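PDB 5T8V: putative uncharacterized protein from Chaetomium thermophilum, which probably helps load cohesin onto chromatin, the deposited chain being the HEAT-repeat C-terminal fragment of the Scc2 cohesin loader. Local coordinates for residues L232-A237 and Q248-F253. Residues are numbered along the deposited sequence; the frame is centred on the assembly and turned at random.
Sequences LFIETA and QKFDGF
I234 reaches across to F250 with the end of its longer branch: CD1 lies 3.5 Å from F250 CD1 and 3.8 Å from F250 CB, so the methyl touches both CB and the ortho carbon CD1. The two side chains cross at about a right angle, and the methyl meets the ring obliquely. I234 is fully extended, CG1 anti to the backbone N (chi1 -179°) and CD1 continuing that line (chi2 170°), which carries the methyl from the loop to the helix. F250 starts toward the loop, but its ring then leads away, and the side chain touches I245, A171 of helix 149-172 and M197 of helix 190-213. I234 also rests on I167 and A171, so helix 149-172 backs both partners. Two residues on, T236 meets the same phenylalanine through its hydroxyl, at CB and not at the ring. Its OG1 stands 3.6 Å from F250 CB, and the two side chains run obliquely past each other. D251 starts away from the loop, yet its carboxylate swings back and places OD1 3.6 Å from T236 OG1, too far for a hydrogen bond; T236 CG2 is 4.1 Å from the same oxygen. R254, three residues on in the same helix, is a long and weak ion-pair partner of D251 OD1. The contact packs the loop that follows helix 218-232 against the start of the next helix, 247-267, in this HEAT-repeat protein. Its chemistry is divided: buried I234 and F250 join by apolar contact alone, whereas partly exposed T236 and D251 meet loosely, and T236 is poorly ordered, consistent with a hydroxyl that this contact does not fix.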
loop_
_atom_site.group_PDB
_atom_site.type_symbol
_atom_site.label_atom_id
_atom_site.label_comp_id
_atom_site.label_asym_id
_atom_site.label_seq_id
_atom_site.Cartn_x
_atom_site.Cartn_y
_atom_site.Cartn_z
ATOM N N LEU A 232 -21.387 8.915 -38.025
ATOM C CA LEU A 232 -21.285 8.697 -36.586
ATOM C C LEU A 232 -20.287 9.657 -35.953
ATOM O O LEU A 232 -20.512 10.158 -34.846
ATOM C CB LEU A 232 -20.890 7.246 -36.316
ATOM C CG LEU A 232 -20.816 6.786 -34.862
ATOM C CD1 LEU A 232 -22.196 6.770 -34.226
ATOM C CD2 LEU A 232 -20.176 5.412 -34.800
ATOM N N PHE A 233 -19.178 9.933 -36.645
ATOM C CA PHE A 233 -18.125 10.805 -36.142
ATOM C C PHE A 233 -18.243 12.224 -36.688
ATOM O O PHE A 233 -17.232 12.916 -36.856
ATOM C CB PHE A 233 -16.755 10.216 -36.480
ATOM C CG PHE A 233 -16.584 8.797 -36.024
ATOM C CD1 PHE A 233 -16.160 8.514 -34.735
ATOM C CD2 PHE A 233 -16.861 7.743 -36.880
ATOM C CE1 PHE A 233 -16.009 7.208 -34.309
ATOM C CE2 PHE A 233 -16.713 6.434 -36.462
ATOM C CZ PHE A 233 -16.286 6.164 -35.175
ATOM N N ILE A 234 -19.467 12.668 -36.978
ATOM C CA ILE A 234 -19.685 14.040 -37.411
ATOM C C ILE A 234 -19.184 14.994 -36.336
ATOM O O ILE A 234 -19.333 14.740 -35.133
ATOM C CB ILE A 234 -21.177 14.261 -37.717
ATOM C CG1 ILE A 234 -21.430 15.688 -38.195
ATOM C CG2 ILE A 234 -22.026 13.949 -36.485
ATOM C CD1 ILE A 234 -22.829 15.903 -38.731
ATOM N N GLU A 235 -18.577 16.103 -36.765
ATOM C CA GLU A 235 -17.970 17.058 -35.837
ATOM C C GLU A 235 -18.934 18.215 -35.597
ATOM O O GLU A 235 -18.813 19.301 -36.163
ATOM C CB GLU A 235 -16.628 17.549 -36.364
ATOM C CG GLU A 235 -15.443 16.807 -35.782
ATOM C CD GLU A 235 -14.165 17.619 -35.842
ATOM O OE1 GLU A 235 -13.844 18.151 -36.927
ATOM O OE2 GLU A 235 -13.491 17.738 -34.797
ATOM N N THR A 236 -19.907 17.964 -34.728
ATOM C CA THR A 236 -20.730 19.037 -34.198
ATOM C C THR A 236 -19.846 20.067 -33.503
ATOM O O THR A 236 -18.796 19.742 -32.944
ATOM C CB THR A 236 -21.761 18.470 -33.220
ATOM O OG1 THR A 236 -22.646 17.585 -33.917
ATOM C CG2 THR A 236 -22.573 19.578 -32.571
ATOM N N ALA A 237 -20.275 21.324 -33.550
ATOM C CA ALA A 237 -19.518 22.393 -32.922
ATOM C C ALA A 237 -19.695 22.360 -31.407
ATOM O O ALA A 237 -20.652 21.792 -30.873
ATOM C CB ALA A 237 -19.954 23.750 -33.470
ATOM N N GLN A 248 -28.099 20.737 -32.683
ATOM C CA GLN A 248 -29.020 19.631 -32.440
ATOM C C GLN A 248 -29.421 18.930 -33.732
ATOM O O GLN A 248 -29.669 17.720 -33.728
ATOM C CB GLN A 248 -30.262 20.134 -31.706
ATOM C CG GLN A 248 -29.977 20.661 -30.306
ATOM C CD GLN A 248 -31.231 20.780 -29.459
ATOM O OE1 GLN A 248 -32.279 20.229 -29.799
ATOM N NE2 GLN A 248 -31.129 21.503 -28.350
ATOM N N LYS A 249 -29.500 19.665 -34.841
ATOM C CA LYS A 249 -29.815 19.044 -36.124
ATOM C C LYS A 249 -28.775 17.979 -36.471
ATOM O O LYS A 249 -29.111 16.826 -36.795
ATOM C CB LYS A 249 -29.890 20.134 -37.198
ATOM C CG LYS A 249 -30.687 19.777 -38.440
ATOM C CD LYS A 249 -32.175 19.594 -38.140
ATOM C CE LYS A 249 -32.922 19.094 -39.363
ATOM N NZ LYS A 249 -34.336 18.741 -39.055
ATOM N N PHE A 250 -27.495 18.342 -36.366
ATOM C CA PHE A 250 -26.430 17.376 -36.599
ATOM C C PHE A 250 -26.512 16.223 -35.605
ATOM O O PHE A 250 -26.276 15.063 -35.969
ATOM C CB PHE A 250 -25.068 18.067 -36.518
ATOM C CG PHE A 250 -24.865 19.131 -37.561
ATOM C CD1 PHE A 250 -24.847 18.806 -38.907
ATOM C CD2 PHE A 250 -24.682 20.453 -37.196
ATOM C CE1 PHE A 250 -24.656 19.781 -39.868
ATOM C CE2 PHE A 250 -24.489 21.431 -38.155
ATOM C CZ PHE A 250 -24.475 21.093 -39.492
ATOM N N ASP A 251 -26.847 16.517 -34.342
ATOM C CA ASP A 251 -27.099 15.431 -33.400
ATOM C C ASP A 251 -28.129 14.462 -33.966
ATOM O O ASP A 251 -27.959 13.238 -33.890
ATOM C CB ASP A 251 -27.574 15.978 -32.052
ATOM C CG ASP A 251 -26.493 16.745 -31.313
ATOM O OD1 ASP A 251 -25.322 16.713 -31.753
ATOM O OD2 ASP A 251 -26.815 17.369 -30.280
ATOM N N GLY A 252 -29.203 14.998 -34.548
ATOM C CA GLY A 252 -30.183 14.145 -35.197
ATOM C C GLY A 252 -29.556 13.254 -36.248
ATOM O O GLY A 252 -29.894 12.071 -36.358
ATOM N N PHE A 253 -28.624 13.803 -37.030
ATOM C CA PHE A 253 -27.915 12.954 -37.984
ATOM C C PHE A 253 -27.187 11.817 -37.275
ATOM O O PHE A 253 -27.280 10.654 -37.686
ATOM C CB PHE A 253 -26.941 13.780 -38.817
ATOM C CG PHE A 253 -27.589 14.497 -39.956
ATOM C CD1 PHE A 253 -28.012 13.801 -41.072
ATOM C CD2 PHE A 253 -27.782 15.864 -39.909
ATOM C CE1 PHE A 253 -28.614 14.457 -42.124
ATOM C CE2 PHE A 253 -28.380 16.525 -40.958
ATOM C CZ PHE A 253 -28.796 15.820 -42.069
#